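Local coordinates for protein 5'-tyrosyl-DNA phosphodiesterase (Caenorhabditis elegans, PDB 4FVA) that belongs to the endonuclease/exonuclease/phosphatase family, with the DNase I-like fold, and holds a magnesium ion in its metal site, at residues D22-R27 and D203-G207; L30-V36 and D57-I61. All coordinates share one frame. Numbering follows the deposited sequence.

After strand 13-20 the chain enters the loop with 22-27, the first half of contact 1. Helix 29-43 follows at once and supplies 30-36. The chain then runs through strand 47-53 and reaches 57-61, which packs back on the helix, so that contact 2 closes a short loop. Contact 1 closes much later, when the loop between strands 197-198 and 212-221 brings 203-207 to 22-27. The short loop is therefore nested inside the long loop closed by contact 1. Their centres lie about 14 Å apart. Arg32 of the helix joins them: its NH2 lies 2.7 Å from Asp22 O and its NH1 2.8 Å from Asp25 O, both probable hydrogen bonds.

Contact 1 of 2, residues D22-R27 and D203-G207; sequences DGLDGR and DNKQG. With MG (magnesium ion), chain F.
Lys205 lays its side chain over the carboxylates of Asp22 and Asp25 at the magnesium site of this DNase I-like fold. Both segments are loop. Residues 22-25 form a type I beta turn, with Asp25 N hydrogen-bonded to Asp22 O at 3.2 Å; Asp22 itself has positive phi (56/45). The backbones stay apart: the nearest CA atoms, of Asp25 and Asn204, are 9.0 Å from each other. Side chains bridge the gap. Lys205 leaves its backbone sideways (chi1 m, chi2 m, chi3 t, chi4 p) and brings NZ to 3.2 Å from Asp22 OD1, a hydrogen-bonded salt bridge. Lys205 CE lies 3.6 Å from Asp25 OD2. Asp22 (chi1 t) also binds the ion through OD1, at 2.4 Å; Glu52 is the other protein ligand. The lysine thus places positive charge beside a metal-binding carboxylate. Asp25 OD1 accepts from Arg27 N at 3.1 Å, an Asx turn, and from Arg27 NE at 2.8 Å in a salt bridge. Asp25 OD2 takes Arg27 NH2 at 2.9 Å. Arg27 NH2 also makes a weak hydrogen bond to Asn204 O, at 2.9 Å. Asn204 OD1 turns elsewhere, to Phe243 N, so its polar end joins a third loop. Water 1 is 2.5 Å from the ion and accepts a hydrogen bond from Lys205 NZ at 2.9 Å.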
ATOM      1  N   ASP A  22       3.387  10.494  -2.743  1.00 20.58           N
ATOM      2  CA  ASP A  22       4.344  11.598  -2.708  1.00 20.74           C
ATOM      3  C   ASP A  22       3.626  12.926  -2.500  1.00 21.55           C
ATOM      4  O   ASP A  22       3.935  13.918  -3.168  1.00 23.05           O
ATOM      5  CB  ASP A  22       5.128  11.618  -4.023  1.00 21.20           C
ATOM      6  CG  ASP A  22       6.429  12.408  -3.942  1.00 27.34           C
ATOM      7  OD1 ASP A  22       6.860  12.744  -2.823  1.00 22.45           O
ATOM      8  OD2 ASP A  22       7.022  12.679  -5.015  1.00 26.79           O
ATOM      9  N   GLY A  23       2.683  12.950  -1.563  1.00 20.21           N
ATOM     10  CA  GLY A  23       1.991  14.188  -1.228  1.00 23.25           C
ATOM     11  C   GLY A  23       2.891  15.252  -0.606  1.00 28.93           C
ATOM     12  O   GLY A  23       2.549  16.443  -0.595  1.00 20.03           O
ATOM     13  N   LEU A  24       4.044  14.839  -0.082  1.00 20.12           N
ATOM     14  CA  LEU A  24       4.958  15.806   0.536  1.00 20.15           C
ATOM     15  C   LEU A  24       5.687  16.645  -0.498  1.00 27.10           C
ATOM     16  O   LEU A  24       6.324  17.652  -0.161  1.00 26.28           O
ATOM     17  CB  LEU A  24       5.981  15.100   1.427  1.00 20.14           C
ATOM     18  CG  LEU A  24       5.440  14.471   2.701  1.00 22.04           C
ATOM     19  CD1 LEU A  24       6.577  13.766   3.444  1.00 19.84           C
ATOM     20  CD2 LEU A  24       4.780  15.565   3.575  1.00 19.52           C
ATOM     21  N   ASP A  25       5.618  16.219  -1.757  1.00 23.14           N
ATOM     22  CA  ASP A  25       6.231  16.989  -2.832  1.00 26.02           C
ATOM     23  C   ASP A  25       5.201  17.964  -3.404  1.00 27.52           C
ATOM     24  O   ASP A  25       4.201  17.560  -4.003  1.00 26.60           O
ATOM     25  CB  ASP A  25       6.784  16.053  -3.901  1.00 24.99           C
ATOM     26  CG  ASP A  25       7.366  16.792  -5.093  1.00 41.42           C
ATOM     27  OD1 ASP A  25       7.473  18.041  -5.044  1.00 47.39           O
ATOM     28  OD2 ASP A  25       7.720  16.112  -6.086  1.00 46.17           O
ATOM     29  N   GLY A  26       5.442  19.251  -3.198  1.00 26.87           N
ATOM     30  CA  GLY A  26       4.477  20.274  -3.556  1.00 21.11           C
ATOM     31  C   GLY A  26       4.400  20.614  -5.033  1.00 21.48           C
ATOM     32  O   GLY A  26       3.426  21.229  -5.457  1.00 24.84           O
ATOM     33  N   ARG A  27       5.416  20.233  -5.806  1.00 21.84           N
ATOM     34  CA  ARG A  27       5.466  20.528  -7.236  1.00 28.36           C
ATOM     35  C   ARG A  27       4.377  19.815  -8.048  1.00 33.06           C
ATOM     36  O   ARG A  27       4.307  18.587  -8.054  1.00 28.51           O
ATOM     37  CB  ARG A  27       6.842  20.155  -7.786  1.00 34.50           C
ATOM     38  CG  ARG A  27       7.987  20.902  -7.089  1.00 59.46           C
ATOM     39  CD  ARG A  27       9.365  20.282  -7.348  1.00 69.75           C
ATOM     40  NE  ARG A  27       9.465  18.918  -6.830  1.00 74.31           N
ATOM     41  CZ  ARG A  27      10.527  18.132  -6.980  1.00 76.52           C
ATOM     42  NH1 ARG A  27      11.596  18.570  -7.633  1.00 77.90           N
ATOM     43  NH2 ARG A  27      10.521  16.907  -6.473  1.00 77.46           N
ATOM     44  N   ASP A 203      12.344  10.360 -12.244  1.00 30.44           N
ATOM     45  CA  ASP A 203      13.105  11.582 -12.002  1.00 29.15           C
ATOM     46  C   ASP A 203      12.303  12.644 -11.269  1.00 40.26           C
ATOM     47  O   ASP A 203      12.660  13.823 -11.300  1.00 44.23           O
ATOM     48  CB  ASP A 203      13.674  12.160 -13.311  1.00 31.24           C
ATOM     49  CG  ASP A 203      12.591  12.537 -14.316  1.00 36.30           C
ATOM     50  OD1 ASP A 203      11.395  12.321 -14.029  1.00 37.82           O
ATOM     51  OD2 ASP A 203      12.939  13.025 -15.412  1.00 42.30           O
ATOM     52  N   ASN A 204      11.216  12.245 -10.617  1.00 41.29           N
ATOM     53  CA  ASN A 204      10.499  13.198  -9.783  1.00 42.05           C
ATOM     54  C   ASN A 204      11.458  13.769  -8.741  1.00 48.73           C
ATOM     55  O   ASN A 204      11.400  14.955  -8.404  1.00 42.22           O
ATOM     56  CB  ASN A 204       9.277  12.568  -9.110  1.00 36.88           C
ATOM     57  CG  ASN A 204       8.028  12.615  -9.984  1.00 30.84           C
ATOM     58  OD1 ASN A 204       8.099  12.541 -11.217  1.00 30.60           O
ATOM     59  ND2 ASN A 204       6.872  12.779  -9.339  1.00 24.71           N
ATOM     60  N   LYS A 205      12.339  12.913  -8.231  1.00 57.33           N
ATOM     61  CA  LYS A 205      13.347  13.345  -7.266  1.00 63.88           C
ATOM     62  C   LYS A 205      14.767  13.335  -7.833  1.00 70.26           C
ATOM     63  O   LYS A 205      15.189  12.390  -8.511  1.00 68.64           O
ATOM     64  CB  LYS A 205      13.274  12.488  -6.004  1.00 60.48           C
ATOM     65  CG  LYS A 205      11.912  12.539  -5.370  1.00 58.75           C
ATOM     66  CD  LYS A 205      11.605  13.967  -4.945  1.00 63.21           C
ATOM     67  CE  LYS A 205      10.189  14.107  -4.387  1.00 66.56           C
ATOM     68  NZ  LYS A 205       9.999  13.395  -3.097  1.00 66.31           N
ATOM     69  N   GLN A 206      15.476  14.425  -7.559  1.00 78.74           N
ATOM     70  CA  GLN A 206      16.868  14.615  -7.945  1.00 86.48           C
ATOM     71  C   GLN A 206      17.792  14.427  -6.748  1.00 84.49           C
ATOM     72  O   GLN A 206      17.376  14.576  -5.597  1.00 80.11           O
ATOM     73  CB  GLN A 206      17.076  16.012  -8.519  1.00 94.28           C
ATOM     74  CG  GLN A 206      17.326  17.064  -7.452  1.00101.70           C
ATOM     75  CD  GLN A 206      17.564  18.433  -8.041  1.00106.33           C
ATOM     76  OE1 GLN A 206      17.185  18.702  -9.181  1.00110.68           O
ATOM     77  NE2 GLN A 206      18.199  19.308  -7.271  1.00104.31           N
ATOM     78  N   GLY A 207      19.041  14.073  -7.027  1.00 86.39           N
ATOM     79  CA  GLY A 207      20.073  14.028  -6.006  1.00 87.66           C
ATOM     80  C   GLY A 207      20.391  12.609  -5.606  1.00 90.11           C
ATOM     81  O   GLY A 207      21.385  12.343  -4.931  1.00 93.10           O
TER
HETATM   82 MG    MG F 402       7.778  11.882  -0.820  1.00 33.25          MG
HETATM   83  O   HOH W   1       9.040  14.078  -0.496  1.00 32.58           O
HETATM   84  O   HOH W   2       7.105   9.765  -1.970  1.00 23.86           O

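Contact 2 of 2, residues L30-V36 and D57-I61; sequences LTRMKAV and DLAPI
Residues 30-36 are regular alpha helix, part of helix 29-43, with Lys34 N to Leu30 O at 3.0 Å and Val36 N to Arg32 O at 2.8 Å. Segment 57-61 starts as loop and runs into the short helix 59-62. Asp57 has positive phi (63/35), and Ile61 N makes a weak hydrogen bond to Leu58 O at 2.8 Å. The two backbones come close at two points: the CA atoms of Leu30 and Asp57 are 5.3 Å apart, and those of Lys34 and Pro60 also 5.3 Å. No direct hydrogen bond links the segments. Pro60 points toward the helix. Pro60 CG lies 3.7 Å from Leu30 CD1, 3.7 Å from Lys34 CG and 4.1 Å from Met33 CB, so the ring packs across one helical turn. Lys34 points its CA-to-CB bond away, and its CG lies beside the ring. Met33 starts toward 57-61, with CG 3.6 Å from Asp57 O, but its m, m, p rotamer leads the end away, and the side chain also touches Ile21. Ile61 (m, m) leaves sideways and swings CD1 to 3.8 Å from Val36 CG1 and 3.7 Å from Met33 O. Its side chain also touches Leu50 of strand 47-53. At the polar end, water 3 accepts from Leu30 N at 3.1 Å and donates to Asp57 OD2 at 3.2 Å. This is helix packing beside the six-stranded sheet of the DNase I-like fold: Pro60 and Ile61, just after strand 47-53, pack back on helix 29-43 of the beta-alpha-beta crossover from strand 13-20 to parallel strand 47-53.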
ATOM      1  N   LEU A  30      -1.514  19.257  -7.469  1.00 25.17           N
ATOM      2  CA  LEU A  30      -2.895  19.088  -7.916  1.00 31.03           C
ATOM      3  C   LEU A  30      -2.962  18.258  -9.190  1.00 21.61           C
ATOM      4  O   LEU A  30      -3.724  17.299  -9.276  1.00 25.78           O
ATOM      5  CB  LEU A  30      -3.605  20.438  -8.100  1.00 30.68           C
ATOM      6  CG  LEU A  30      -5.075  20.323  -8.557  1.00 33.98           C
ATOM      7  CD1 LEU A  30      -5.890  19.486  -7.590  1.00 27.56           C
ATOM      8  CD2 LEU A  30      -5.710  21.698  -8.656  1.00 31.71           C
ATOM      9  N   THR A  31      -2.139  18.596 -10.173  1.00 24.15           N
ATOM     10  CA  THR A  31      -2.145  17.835 -11.415  1.00 22.35           C
ATOM     11  C   THR A  31      -1.824  16.367 -11.141  1.00 25.10           C
ATOM     12  O   THR A  31      -2.447  15.460 -11.722  1.00 22.36           O
ATOM     13  CB  THR A  31      -1.149  18.424 -12.437  1.00 25.85           C
ATOM     14  OG1 THR A  31      -1.551  19.751 -12.787  1.00 26.19           O
ATOM     15  CG2 THR A  31      -1.089  17.581 -13.697  1.00 26.39           C
ATOM     16  N   ARG A  32      -0.855  16.136 -10.259  1.00 22.10           N
ATOM     17  CA  ARG A  32      -0.438  14.776  -9.922  1.00 22.02           C
ATOM     18  C   ARG A  32      -1.547  14.007  -9.189  1.00 21.66           C
ATOM     19  O   ARG A  32      -1.773  12.826  -9.463  1.00 21.70           O
ATOM     20  CB  ARG A  32       0.878  14.774  -9.122  1.00 21.95           C
ATOM     21  CG  ARG A  32       2.122  15.238  -9.922  1.00 22.37           C
ATOM     22  CD  ARG A  32       3.346  15.516  -9.020  1.00 22.30           C
ATOM     23  NE  ARG A  32       3.434  14.497  -7.996  1.00 26.93           N
ATOM     24  CZ  ARG A  32       3.495  14.719  -6.690  1.00 28.68           C
ATOM     25  NH1 ARG A  32       3.572  15.954  -6.216  1.00 28.87           N
ATOM     26  NH2 ARG A  32       3.519  13.679  -5.862  1.00 23.69           N
ATOM     27  N   MET A  33      -2.248  14.671  -8.268  1.00 21.33           N
ATOM     28  CA  MET A  33      -3.331  13.982  -7.553  1.00 21.01           C
ATOM     29  C   MET A  33      -4.490  13.648  -8.506  1.00 21.17           C
ATOM     30  O   MET A  33      -5.111  12.600  -8.388  1.00 21.07           O
ATOM     31  CB  MET A  33      -3.832  14.785  -6.347  1.00 20.65           C
ATOM     32  CG  MET A  33      -2.793  14.986  -5.229  1.00 20.46           C
ATOM     33  SD  MET A  33      -2.075  13.449  -4.616  1.00 21.00           S
ATOM     34  CE  MET A  33      -0.697  13.281  -5.737  1.00 20.78           C
ATOM     35  N   LYS A  34      -4.770  14.546  -9.451  1.00 21.44           N
ATOM     36  CA  LYS A  34      -5.746  14.254 -10.499  1.00 24.66           C
ATOM     37  C   LYS A  34      -5.306  13.038 -11.306  1.00 21.93           C
ATOM     38  O   LYS A  34      -6.127  12.206 -11.666  1.00 22.36           O
ATOM     39  CB  LYS A  34      -5.936  15.453 -11.436  1.00 27.36           C
ATOM     40  CG  LYS A  34      -6.677  16.630 -10.813  1.00 21.77           C
ATOM     41  CD  LYS A  34      -6.768  17.791 -11.818  1.00 28.49           C
ATOM     42  CE  LYS A  34      -7.551  18.972 -11.242  1.00 34.86           C
ATOM     43  NZ  LYS A  34      -7.575  20.155 -12.158  1.00 38.75           N
ATOM     44  N   ALA A  35      -4.014  12.952 -11.621  1.00 23.63           N
ATOM     45  CA  ALA A  35      -3.483  11.791 -12.346  1.00 22.40           C
ATOM     46  C   ALA A  35      -3.619  10.515 -11.516  1.00 22.11           C
ATOM     47  O   ALA A  35      -3.954   9.442 -12.046  1.00 22.24           O
ATOM     48  CB  ALA A  35      -2.028  12.019 -12.769  1.00 22.69           C
ATOM     49  N   VAL A  36      -3.332  10.620 -10.219  1.00 21.74           N
ATOM     50  CA  VAL A  36      -3.515   9.474  -9.339  1.00 21.45           C
ATOM     51  C   VAL A  36      -4.971   8.986  -9.397  1.00 26.61           C
ATOM     52  O   VAL A  36      -5.226   7.806  -9.597  1.00 21.36           O
ATOM     53  CB  VAL A  36      -3.128   9.791  -7.871  1.00 22.51           C
ATOM     54  CG1 VAL A  36      -3.605   8.666  -6.942  1.00 22.66           C
ATOM     55  CG2 VAL A  36      -1.601   9.977  -7.737  1.00 21.19           C
ATOM     56  N   ASP A  57      -4.759  19.896  -1.729  1.00 28.01           N
ATOM     57  CA  ASP A  57      -5.081  19.372  -3.051  1.00 25.94           C
ATOM     58  C   ASP A  57      -5.571  17.926  -2.977  1.00 25.48           C
ATOM     59  O   ASP A  57      -5.313  17.124  -3.876  1.00 29.57           O
ATOM     60  CB  ASP A  57      -3.868  19.478  -3.990  1.00 30.68           C
ATOM     61  CG  ASP A  57      -3.552  20.923  -4.376  1.00 34.31           C
ATOM     62  OD1 ASP A  57      -4.493  21.739  -4.402  1.00 30.84           O
ATOM     63  OD2 ASP A  57      -2.370  21.236  -4.664  1.00 32.09           O
ATOM     64  N   LEU A  58      -6.292  17.606  -1.908  1.00 21.81           N
ATOM     65  CA  LEU A  58      -6.795  16.254  -1.712  1.00 27.42           C
ATOM     66  C   LEU A  58      -8.067  15.990  -2.539  1.00 30.70           C
ATOM     67  O   LEU A  58      -8.454  14.834  -2.764  1.00 27.25           O
ATOM     68  CB  LEU A  58      -7.043  16.025  -0.221  1.00 19.98           C
ATOM     69  CG  LEU A  58      -7.501  14.639   0.221  1.00 27.93           C
ATOM     70  CD1 LEU A  58      -6.420  13.592  -0.048  1.00 25.72           C
ATOM     71  CD2 LEU A  58      -7.827  14.687   1.699  1.00 25.37           C
ATOM     72  N   ALA A  59      -8.697  17.056  -3.029  1.00 21.67           N
ATOM     73  CA  ALA A  59     -10.015  16.920  -3.670  1.00 20.75           C
ATOM     74  C   ALA A  59     -10.143  15.776  -4.683  1.00 19.93           C
ATOM     75  O   ALA A  59     -11.079  14.976  -4.604  1.00 30.36           O
ATOM     76  CB  ALA A  59     -10.436  18.251  -4.325  1.00 29.38           C
ATOM     77  N   PRO A  60      -9.190  15.680  -5.627  1.00 23.73           N
ATOM     78  CA  PRO A  60      -9.305  14.629  -6.651  1.00 24.37           C
ATOM     79  C   PRO A  60      -9.330  13.250  -6.022  1.00 20.21           C
ATOM     80  O   PRO A  60     -10.011  12.367  -6.527  1.00 20.31           O
ATOM     81  CB  PRO A  60      -8.036  14.815  -7.498  1.00 27.25           C
ATOM     82  CG  PRO A  60      -7.589  16.255  -7.214  1.00 28.47           C
ATOM     83  CD  PRO A  60      -7.969  16.488  -5.780  1.00 24.88           C
ATOM     84  N   ILE A  61      -8.607  13.083  -4.921  1.00 22.49           N
ATOM     85  CA  ILE A  61      -8.628  11.835  -4.186  1.00 22.50           C
ATOM     86  C   ILE A  61      -9.954  11.658  -3.442  1.00 25.51           C
ATOM     87  O   ILE A  61     -10.597  10.604  -3.518  1.00 22.40           O
ATOM     88  CB  ILE A  61      -7.454  11.744  -3.195  1.00 24.53           C
ATOM     89  CG1 ILE A  61      -6.131  12.042  -3.912  1.00 28.65           C
ATOM     90  CG2 ILE A  61      -7.436  10.394  -2.521  1.00 26.63           C
ATOM     91  CD1 ILE A  61      -5.834  11.096  -5.050  1.00 31.66           C
TER
HETATM   92  O   HOH W   3      -0.651  22.196  -7.218  1.00 45.42           O